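Local coordinates for response regulator receiver (Brucella melitensis biovar Abortus, PDB 4G97), which probably works as a phosphorylation-controlled switch of the general stress response, its sigma-like part taking up an anti-sigma factor when the receiver domain is phosphorylated, at residues Gly55-Phe60 with Glu105-His110; Arg96-Leu101 with Ala121-Leu126; Leu189-Leu194 with Val237-Asn242. One frame throughout, in Å; residues are numbered along the deposited sequence.

Contacts 1 and 2 lie in the helical, sigma-like part of the chain, their centres 11 Å apart. They cross along the sequence, and helix 94-104 joins them: it carries half of contact 2 and runs directly into the turn that supplies half of contact 1. Tyr57 CD2 also packs on Leu101 CD2 at 3.8 Å, so the two form one continuous interior. Contact 3 follows both in the chain and sits in the receiver domain, at the C-terminal ends of strands 187-191 and 236-238 of its parallel sheet, about 23 Å from contact 1 and 25 Å from contact 2, centre to centre. The first two contacts thus belong to the packing of the probable output part, whereas the third marks the predicted phosphorylation site.

Contact 1. Residues Gly55-Phe60 with Glu105-His110; sequences GLYRLF and EGFNDH
Tyr57, on helix 52-64, reaches Phe107 with the face of its ring and Glu105 with its hydroxyl. From CB the side chain leaves beside the backbone N, with CG anti to the carbonyl carbon (chi1 -85°), which directs the ring at the turn after helix 94-104. CG lies 3.9 Å from Phe107 CZ, and CD1 comes to 3.7 Å from the same atom. Farther along, Tyr57 CE2 is 3.8 Å from Phe107 CE2, which stands over the middle of the ring. The pair is a T-shaped stack, Phe107 giving its edge, with planes at 78°. Beyond CZ, Tyr57 OH donates a hydrogen bond of 2.6 Å to Glu105 OE1. The hydroxyl meets that oxygen from above the carboxylate plane, 38° out of it, while the bent Glu105 chain lays CG 3.9 Å from Tyr57 CE2. Tyrosine suits this buried place because one side chain offers both an aromatic face and a polar end. Arg53 also bonds to Tyr57 OH and makes a cation-pi contact with Phe107, and Arg16 forms a salt bridge with Glu105 OE1, so the buried carboxylate probably stays charged. Gly106, with positive phi, ends helix 94-104, and Asn108 N-caps helix 109-116. The contact therefore fastens a sigma2-like helix to the interhelical turn of a helix-turn-helix-related unit, consistent with the compact sigma-like domain of PhyR proteins.

Contact 2. Residues Arg96-Leu101 with Ala121-Leu126; sequences RQAFLL and AEFGRL
In the helical bundle of the sigma-like domain, Ala98 of helix 94-104 meets Phe123 and Leu126 of helix 120-135. The methyl carbon Ala98 CB is the hub. It lies 3.5 Å from Phe123 CE1, approaching the ring obliquely, and 4.0 Å from Leu126 CD2. No hydrogen bond joins the two segments, and Ala98 and Phe123 are both buried. Phe123 CZ goes a little farther, to 3.9 Å from Ala98 O, so the end of the ring lies against the backbone as well as the methyl. Its CG stands anti to the backbone N (chi1 -178°), which carries the ring away from its own helix toward the other. Leu126 contributes a single branch, CD2, and comes three positions after Phe123, so both project from the same side of helix 120-135. Alanine suits its place: with the CA atoms of Ala98 and Leu126 only 6.8 Å apart, its short side chain lets the helices come close. This is a pairing of nonconsecutive helices: helix 109-116 lies between them in the chain and also borders Phe123, through Asp109 and Ala112, in a domain related to helix-turn-helix proteins. Other faces of helix 94-104 are occupied too, with Leu100 touching Ala20 and Leu21 of helix 11-22 and Phe99 packing on Lys247 and Ala248 of helix 243-265.

Contact 3. Residues Leu189-Leu194 with Val237-Asn242; sequences LADIQL and VTKPFN
The carboxylate of Asp191 is approached by Lys239 at one oxygen and by the backbone of its own turn at the other. On the syn side of OD2, 20° out of the carboxylate plane, stands Lys239 NZ, at 2.7 Å from Asp191 OD2 in a hydrogen-bonded salt bridge. On the anti side of the second oxygen, Gln193 N donates to Asp191 OD1 over 3.2 Å, with an N-H to acceptor angle of 156°. That bond makes an Asx turn, which limits rotation of the carboxylate just where strand 187-191 gives way to a loop. The other flat group nearby, the Phe241 ring, has Thr238 O in plane at its edge and packs on Ile155 of helix 149-161. Lys239 starts with CG between the backbone N and the carbonyl carbon (chi1 68°), then runs fully extended and crosses Asp191 at about a right angle. Its CE also comes to 3.2 Å from Asp191 OD2. The long chain is needed because strand 215-219 lies between the two strands, and the lysine touches Ile218 and Ala220 on its way; the CA atoms of Asp191 and Lys239 are 8.9 Å apart. A cis peptide bond joins Lys239 to Pro240, as is familiar in CheY-like receivers. Asp191, the predicted phosphorylation site, carries no phosphate here. Glu146 OE2 also lies close to Asp191 OD2, so Lys239 NZ joins a cluster of acidic side chains, and in receiver domains the equivalent lysine also contacts the phosphoryl group after transfer.

Contact 1. Residues Gly55-Phe60 with Glu105-His110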
loop_
_atom_site.group_PDB
_atom_site.type_symbol
_atom_site.label_atom_id
_atom_site.label_comp_id
_atom_site.label_asym_id
_atom_site.label_seq_id
_atom_site.Cartn_x
_atom_site.Cartn_y
_atom_site.Cartn_z
ATOM N N GLY A 55 1.883 9.182 17.751
ATOM C CA GLY A 55 2.223 8.280 18.856
ATOM C C GLY A 55 1.931 6.814 18.554
ATOM O O GLY A 55 2.694 5.924 18.959
ATOM N N LEU A 56 0.819 6.546 17.832
ATOM C CA LEU A 56 0.471 5.180 17.459
ATOM C C LEU A 56 1.483 4.632 16.442
ATOM O O LEU A 56 1.960 3.518 16.619
ATOM C CB LEU A 56 -0.969 5.095 16.913
ATOM C CG LEU A 56 -1.500 3.713 16.484
ATOM C CD1 LEU A 56 -1.529 2.721 17.651
ATOM C CD2 LEU A 56 -2.889 3.813 15.890
ATOM N N TYR A 57 1.809 5.416 15.392
ATOM C CA TYR A 57 2.752 5.016 14.337
ATOM C C TYR A 57 4.170 4.883 14.874
ATOM O O TYR A 57 4.898 3.975 14.448
ATOM C CB TYR A 57 2.725 6.021 13.194
ATOM C CG TYR A 57 1.638 5.770 12.176
ATOM C CD1 TYR A 57 0.308 6.059 12.461
ATOM C CD2 TYR A 57 1.941 5.252 10.918
ATOM C CE1 TYR A 57 -0.694 5.863 11.511
ATOM C CE2 TYR A 57 0.952 5.057 9.961
ATOM C CZ TYR A 57 -0.358 5.393 10.249
ATOM O OH TYR A 57 -1.328 5.226 9.297
ATOM N N ARG A 58 4.554 5.782 15.825
ATOM C CA ARG A 58 5.853 5.772 16.530
ATOM C C ARG A 58 6.013 4.477 17.333
ATOM O O ARG A 58 7.042 3.809 17.237
ATOM C CB ARG A 58 5.983 7.011 17.451
ATOM C CG ARG A 58 7.369 7.155 18.050
ATOM C CD ARG A 58 7.539 8.496 18.698
ATOM N NE ARG A 58 8.669 8.473 19.621
ATOM C CZ ARG A 58 8.951 9.438 20.487
ATOM N NH1 ARG A 58 8.183 10.523 20.559
ATOM N NH2 ARG A 58 9.999 9.328 21.292
ATOM N N LEU A 59 4.973 4.097 18.096
ATOM C CA LEU A 59 4.961 2.844 18.845
ATOM C C LEU A 59 5.117 1.682 17.873
ATOM O O LEU A 59 5.962 0.811 18.102
ATOM C CB LEU A 59 3.646 2.718 19.625
ATOM C CG LEU A 59 3.393 1.430 20.406
ATOM C CD1 LEU A 59 4.451 1.207 21.474
ATOM C CD2 LEU A 59 2.027 1.486 21.062
ATOM N N PHE A 60 4.323 1.674 16.767
ATOM C CA PHE A 60 4.437 0.620 15.753
ATOM C C PHE A 60 5.879 0.533 15.228
ATOM O O PHE A 60 6.456 -0.550 15.253
ATOM C CB PHE A 60 3.441 0.840 14.594
ATOM C CG PHE A 60 3.566 -0.203 13.507
ATOM C CD1 PHE A 60 4.475 -0.040 12.464
ATOM C CD2 PHE A 60 2.821 -1.381 13.560
ATOM C CE1 PHE A 60 4.626 -1.023 11.491
ATOM C CE2 PHE A 60 2.955 -2.352 12.571
ATOM C CZ PHE A 60 3.867 -2.172 11.551
ATOM N N GLU A 105 0.934 7.650 3.731
ATOM C CA GLU A 105 0.284 7.945 5.008
ATOM C C GLU A 105 -0.205 9.377 5.272
ATOM O O GLU A 105 -0.973 9.593 6.209
ATOM C CB GLU A 105 1.046 7.311 6.196
ATOM C CG GLU A 105 1.136 5.782 6.114
ATOM C CD GLU A 105 -0.186 5.051 5.928
ATOM O OE1 GLU A 105 -1.135 5.319 6.698
ATOM O OE2 GLU A 105 -0.291 4.236 4.985
ATOM N N GLY A 106 0.187 10.318 4.435
ATOM C CA GLY A 106 -0.253 11.704 4.581
ATOM C C GLY A 106 0.392 12.536 5.679
ATOM O O GLY A 106 -0.141 13.595 6.030
ATOM N N PHE A 107 1.531 12.094 6.224
ATOM C CA PHE A 107 2.280 12.847 7.234
ATOM C C PHE A 107 3.231 13.826 6.539
ATOM O O PHE A 107 3.829 13.476 5.521
ATOM C CB PHE A 107 3.129 11.919 8.134
ATOM C CG PHE A 107 2.354 10.991 9.046
ATOM C CD1 PHE A 107 1.685 11.485 10.165
ATOM C CD2 PHE A 107 2.311 9.617 8.799
ATOM C CE1 PHE A 107 0.954 10.620 11.003
ATOM C CE2 PHE A 107 1.564 8.760 9.624
ATOM C CZ PHE A 107 0.899 9.263 10.725
ATOM N N ASN A 108 3.422 15.037 7.113
ATOM C CA ASN A 108 4.431 15.944 6.560
ATOM C C ASN A 108 5.769 15.391 7.058
ATOM O O ASN A 108 5.774 14.495 7.919
ATOM C CB ASN A 108 4.205 17.417 6.968
ATOM C CG ASN A 108 4.188 17.724 8.451
ATOM O OD1 ASN A 108 5.116 17.401 9.211
ATOM N ND2 ASN A 108 3.173 18.463 8.868
ATOM N N ASP A 109 6.891 15.898 6.516
ATOM C CA ASP A 109 8.235 15.445 6.852
ATOM C C ASP A 109 8.562 15.478 8.351
ATOM O O ASP A 109 9.228 14.570 8.846
ATOM C CB ASP A 109 9.269 16.232 6.034
ATOM C CG ASP A 109 9.159 16.039 4.532
ATOM O OD1 ASP A 109 8.014 15.963 4.019
ATOM O OD2 ASP A 109 10.212 16.014 3.860
ATOM N N HIS A 110 8.099 16.510 9.073
ATOM C CA HIS A 110 8.390 16.631 10.508
ATOM C C HIS A 110 7.681 15.586 11.348
ATOM O O HIS A 110 8.301 15.008 12.241
ATOM C CB HIS A 110 8.167 18.062 11.021
ATOM C CG HIS A 110 9.112 19.049 10.401
ATOM N ND1 HIS A 110 10.477 19.027 10.681
ATOM C CD2 HIS A 110 8.867 20.037 9.509
ATOM C CE1 HIS A 110 11.008 20.003 9.962
ATOM N NE2 HIS A 110 10.079 20.640 9.239
#

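Contact 2. Residues Arg96-Leu101 with Ala121-Leu126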
loop_
_atom_site.group_PDB
_atom_site.type_symbol
_atom_site.label_atom_id
_atom_site.label_comp_id
_atom_site.label_asym_id
_atom_site.label_seq_id
_atom_site.Cartn_x
_atom_site.Cartn_y
_atom_site.Cartn_z
ATOM N N ARG A 96 12.296 3.361 2.638
ATOM C CA ARG A 96 10.972 2.949 2.145
ATOM C C ARG A 96 9.898 3.277 3.183
ATOM O O ARG A 96 8.833 3.747 2.806
ATOM C CB ARG A 96 10.951 1.481 1.703
ATOM C CG ARG A 96 11.693 1.310 0.391
ATOM C CD ARG A 96 11.621 -0.080 -0.189
ATOM N NE ARG A 96 12.247 -0.105 -1.516
ATOM C CZ ARG A 96 11.618 0.131 -2.660
ATOM N NH1 ARG A 96 10.312 0.387 -2.670
ATOM N NH2 ARG A 96 12.285 0.096 -3.809
ATOM N N GLN A 97 10.224 3.151 4.490
ATOM C CA GLN A 97 9.326 3.537 5.590
ATOM C C GLN A 97 9.081 5.045 5.540
ATOM O O GLN A 97 7.944 5.489 5.684
ATOM C CB GLN A 97 9.947 3.192 6.947
ATOM C CG GLN A 97 10.088 1.705 7.202
ATOM C CD GLN A 97 10.615 1.415 8.577
ATOM O OE1 GLN A 97 10.196 2.014 9.568
ATOM N NE2 GLN A 97 11.518 0.450 8.664
ATOM N N ALA A 98 10.153 5.828 5.291
ATOM C CA ALA A 98 10.087 7.278 5.244
ATOM C C ALA A 98 9.188 7.752 4.107
ATOM O O ALA A 98 8.279 8.555 4.335
ATOM C CB ALA A 98 11.498 7.861 5.130
ATOM N N PHE A 99 9.390 7.209 2.896
ATOM C CA PHE A 99 8.588 7.570 1.727
ATOM C C PHE A 99 7.127 7.161 1.907
ATOM O O PHE A 99 6.223 7.937 1.551
ATOM C CB PHE A 99 9.185 6.950 0.448
ATOM C CG PHE A 99 8.800 7.700 -0.805
ATOM C CD1 PHE A 99 9.586 8.744 -1.280
ATOM C CD2 PHE A 99 7.648 7.368 -1.509
ATOM C CE1 PHE A 99 9.211 9.459 -2.424
ATOM C CE2 PHE A 99 7.279 8.079 -2.657
ATOM C CZ PHE A 99 8.067 9.112 -3.111
ATOM N N LEU A 100 6.887 5.969 2.503
ATOM C CA LEU A 100 5.526 5.484 2.743
ATOM C C LEU A 100 4.776 6.428 3.689
ATOM O O LEU A 100 3.656 6.809 3.381
ATOM C CB LEU A 100 5.495 4.030 3.255
ATOM C CG LEU A 100 5.833 2.910 2.229
ATOM C CD1 LEU A 100 5.745 1.563 2.881
ATOM C CD2 LEU A 100 4.876 2.913 1.030
ATOM N N LEU A 101 5.419 6.864 4.779
ATOM C CA LEU A 101 4.821 7.786 5.766
ATOM C C LEU A 101 4.365 9.096 5.168
ATOM O O LEU A 101 3.333 9.622 5.578
ATOM C CB LEU A 101 5.782 8.053 6.950
ATOM C CG LEU A 101 6.020 6.879 7.909
ATOM C CD1 LEU A 101 7.229 7.135 8.778
ATOM C CD2 LEU A 101 4.773 6.552 8.728
ATOM N N ALA A 121 16.860 16.768 9.367
ATOM C CA ALA A 121 17.957 16.720 8.394
ATOM C C ALA A 121 18.224 15.297 7.912
ATOM O O ALA A 121 18.347 15.091 6.703
ATOM C CB ALA A 121 19.222 17.328 8.983
ATOM N N GLU A 122 18.288 14.319 8.845
ATOM C CA GLU A 122 18.517 12.907 8.524
ATOM C C GLU A 122 17.339 12.313 7.739
ATOM O O GLU A 122 17.540 11.430 6.903
ATOM C CB GLU A 122 18.766 12.089 9.794
ATOM C CG GLU A 122 19.798 10.991 9.597
ATOM C CD GLU A 122 19.236 9.606 9.353
ATOM O OE1 GLU A 122 18.802 8.961 10.334
ATOM O OE2 GLU A 122 19.285 9.141 8.193
ATOM N N PHE A 123 16.121 12.818 8.002
ATOM C CA PHE A 123 14.909 12.390 7.315
ATOM C C PHE A 123 14.943 12.815 5.840
ATOM O O PHE A 123 14.533 12.038 4.979
ATOM C CB PHE A 123 13.644 12.906 8.027
ATOM C CG PHE A 123 12.371 12.448 7.361
ATOM C CD1 PHE A 123 11.865 11.174 7.594
ATOM C CD2 PHE A 123 11.698 13.274 6.466
ATOM C CE1 PHE A 123 10.708 10.740 6.952
ATOM C CE2 PHE A 123 10.549 12.830 5.807
ATOM C CZ PHE A 123 10.064 11.566 6.053
ATOM N N GLY A 124 15.435 14.026 5.577
ATOM C CA GLY A 124 15.590 14.580 4.233
ATOM C C GLY A 124 16.512 13.767 3.341
ATOM O O GLY A 124 16.283 13.675 2.131
ATOM N N ARG A 125 17.555 13.161 3.941
ATOM C CA ARG A 125 18.533 12.318 3.251
ATOM C C ARG A 125 17.927 10.939 3.031
ATOM O O ARG A 125 18.117 10.341 1.969
ATOM C CB ARG A 125 19.810 12.204 4.075
ATOM N N LEU A 126 17.179 10.449 4.040
ATOM C CA LEU A 126 16.465 9.171 4.039
ATOM C C LEU A 126 15.396 9.209 2.928
ATOM O O LEU A 126 15.234 8.236 2.199
ATOM C CB LEU A 126 15.817 8.994 5.423
ATOM C CG LEU A 126 15.652 7.593 5.984
ATOM C CD1 LEU A 126 17.003 6.934 6.284
ATOM C CD2 LEU A 126 14.832 7.645 7.256
#

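Contact 3. Residues Leu189-Leu194 with Val237-Asn242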
loop_
_atom_site.group_PDB
_atom_site.type_symbol
_atom_site.label_atom_id
_atom_site.label_comp_id
_atom_site.label_asym_id
_atom_site.label_seq_id
_atom_site.Cartn_x
_atom_site.Cartn_y
_atom_site.Cartn_z
ATOM N N LEU A 189 -3.981 -2.917 -11.473
ATOM C CA LEU A 189 -4.411 -1.781 -10.644
ATOM C C LEU A 189 -5.918 -1.787 -10.844
ATOM O O LEU A 189 -6.383 -1.576 -11.970
ATOM C CB LEU A 189 -3.776 -0.449 -11.081
ATOM C CG LEU A 189 -2.269 -0.506 -11.383
ATOM C CD1 LEU A 189 -1.802 0.742 -12.005
ATOM C CD2 LEU A 189 -1.455 -0.816 -10.165
ATOM N N ALA A 190 -6.671 -2.188 -9.786
ATOM C CA ALA A 190 -8.117 -2.378 -9.873
ATOM C C ALA A 190 -8.958 -1.516 -8.958
ATOM O O ALA A 190 -8.713 -1.456 -7.746
ATOM C CB ALA A 190 -8.467 -3.843 -9.632
ATOM N N ASP A 191 -9.992 -0.889 -9.537
ATOM C CA ASP A 191 -10.982 -0.164 -8.740
ATOM C C ASP A 191 -11.876 -1.211 -8.057
ATOM O O ASP A 191 -12.108 -2.284 -8.616
ATOM C CB ASP A 191 -11.856 0.759 -9.593
ATOM C CG ASP A 191 -12.535 1.834 -8.749
ATOM O OD1 ASP A 191 -13.327 1.476 -7.846
ATOM O OD2 ASP A 191 -12.237 3.018 -8.956
ATOM N N ILE A 192 -12.353 -0.901 -6.855
ATOM C CA ILE A 192 -13.215 -1.777 -6.054
ATOM C C ILE A 192 -14.623 -1.997 -6.649
ATOM O O ILE A 192 -15.132 -3.117 -6.621
ATOM C CB ILE A 192 -13.177 -1.308 -4.562
ATOM C CG1 ILE A 192 -12.438 -2.307 -3.704
ATOM C CG2 ILE A 192 -14.531 -0.924 -3.950
ATOM C CD1 ILE A 192 -11.030 -2.192 -3.806
ATOM N N GLN A 193 -15.236 -0.941 -7.174
ATOM C CA GLN A 193 -16.570 -1.009 -7.765
ATOM C C GLN A 193 -16.487 -0.661 -9.244
ATOM O O GLN A 193 -15.736 0.243 -9.626
ATOM C CB GLN A 193 -17.521 -0.062 -7.043
ATOM N N LEU A 194 -17.243 -1.390 -10.076
ATOM C CA LEU A 194 -17.222 -1.195 -11.529
ATOM C C LEU A 194 -18.472 -0.481 -12.065
ATOM O O LEU A 194 -19.270 0.015 -11.262
ATOM C CB LEU A 194 -16.965 -2.538 -12.246
ATOM C CG LEU A 194 -15.803 -3.380 -11.705
ATOM C CD1 LEU A 194 -15.760 -4.744 -12.350
ATOM C CD2 LEU A 194 -14.473 -2.652 -11.835
ATOM N N VAL A 237 -4.850 2.050 -2.662
ATOM C CA VAL A 237 -4.736 3.438 -3.096
ATOM C C VAL A 237 -6.099 4.085 -2.795
ATOM O O VAL A 237 -7.139 3.484 -3.058
ATOM C CB VAL A 237 -4.365 3.540 -4.612
ATOM C CG1 VAL A 237 -4.617 4.943 -5.167
ATOM C CG2 VAL A 237 -2.917 3.144 -4.866
ATOM N N THR A 238 -6.089 5.302 -2.252
ATOM C CA THR A 238 -7.336 6.035 -2.014
ATOM C C THR A 238 -7.664 6.848 -3.285
ATOM O O THR A 238 -6.761 7.423 -3.891
ATOM C CB THR A 238 -7.203 6.926 -0.778
ATOM O OG1 THR A 238 -7.044 6.093 0.374
ATOM C CG2 THR A 238 -8.419 7.849 -0.569
ATOM N N LYS A 239 -8.924 6.845 -3.717
ATOM C CA LYS A 239 -9.309 7.707 -4.825
ATOM C C LYS A 239 -10.155 8.871 -4.267
ATOM O O LYS A 239 -11.025 8.617 -3.439
ATOM C CB LYS A 239 -9.912 6.983 -6.036
ATOM C CG LYS A 239 -11.257 6.349 -5.831
ATOM C CD LYS A 239 -11.868 5.955 -7.152
ATOM C CE LYS A 239 -13.193 5.301 -6.886
ATOM N NZ LYS A 239 -13.909 5.000 -8.144
ATOM N N PRO A 240 -9.856 10.152 -4.599
ATOM C CA PRO A 240 -8.780 10.627 -5.490
ATOM C C PRO A 240 -7.448 10.452 -4.766
ATOM O O PRO A 240 -7.433 10.375 -3.535
ATOM C CB PRO A 240 -9.148 12.103 -5.714
ATOM C CG PRO A 240 -9.802 12.508 -4.434
ATOM C CD PRO A 240 -10.610 11.290 -4.020
ATOM N N PHE A 241 -6.346 10.342 -5.507
ATOM C CA PHE A 241 -5.037 10.098 -4.892
ATOM C C PHE A 241 -4.053 11.129 -5.245
ATOM O O PHE A 241 -4.142 11.733 -6.313
ATOM C CB PHE A 241 -4.444 8.732 -5.376
ATOM C CG PHE A 241 -4.612 8.492 -6.869
ATOM C CD1 PHE A 241 -5.684 7.755 -7.355
ATOM C CD2 PHE A 241 -3.724 9.044 -7.785
ATOM C CE1 PHE A 241 -5.866 7.580 -8.729
ATOM C CE2 PHE A 241 -3.900 8.858 -9.157
ATOM C CZ PHE A 241 -4.984 8.151 -9.621
ATOM N N ASN A 242 -3.048 11.264 -4.380
ATOM C CA ASN A 242 -1.850 11.990 -4.664
ATOM C C ASN A 242 -1.120 11.002 -5.634
ATOM O O ASN A 242 -0.932 9.835 -5.255
ATOM C CB ASN A 242 -1.013 12.161 -3.378
ATOM C CG ASN A 242 0.321 12.874 -3.596
ATOM O OD1 ASN A 242 0.903 12.865 -4.687
ATOM N ND2 ASN A 242 0.871 13.475 -2.549
#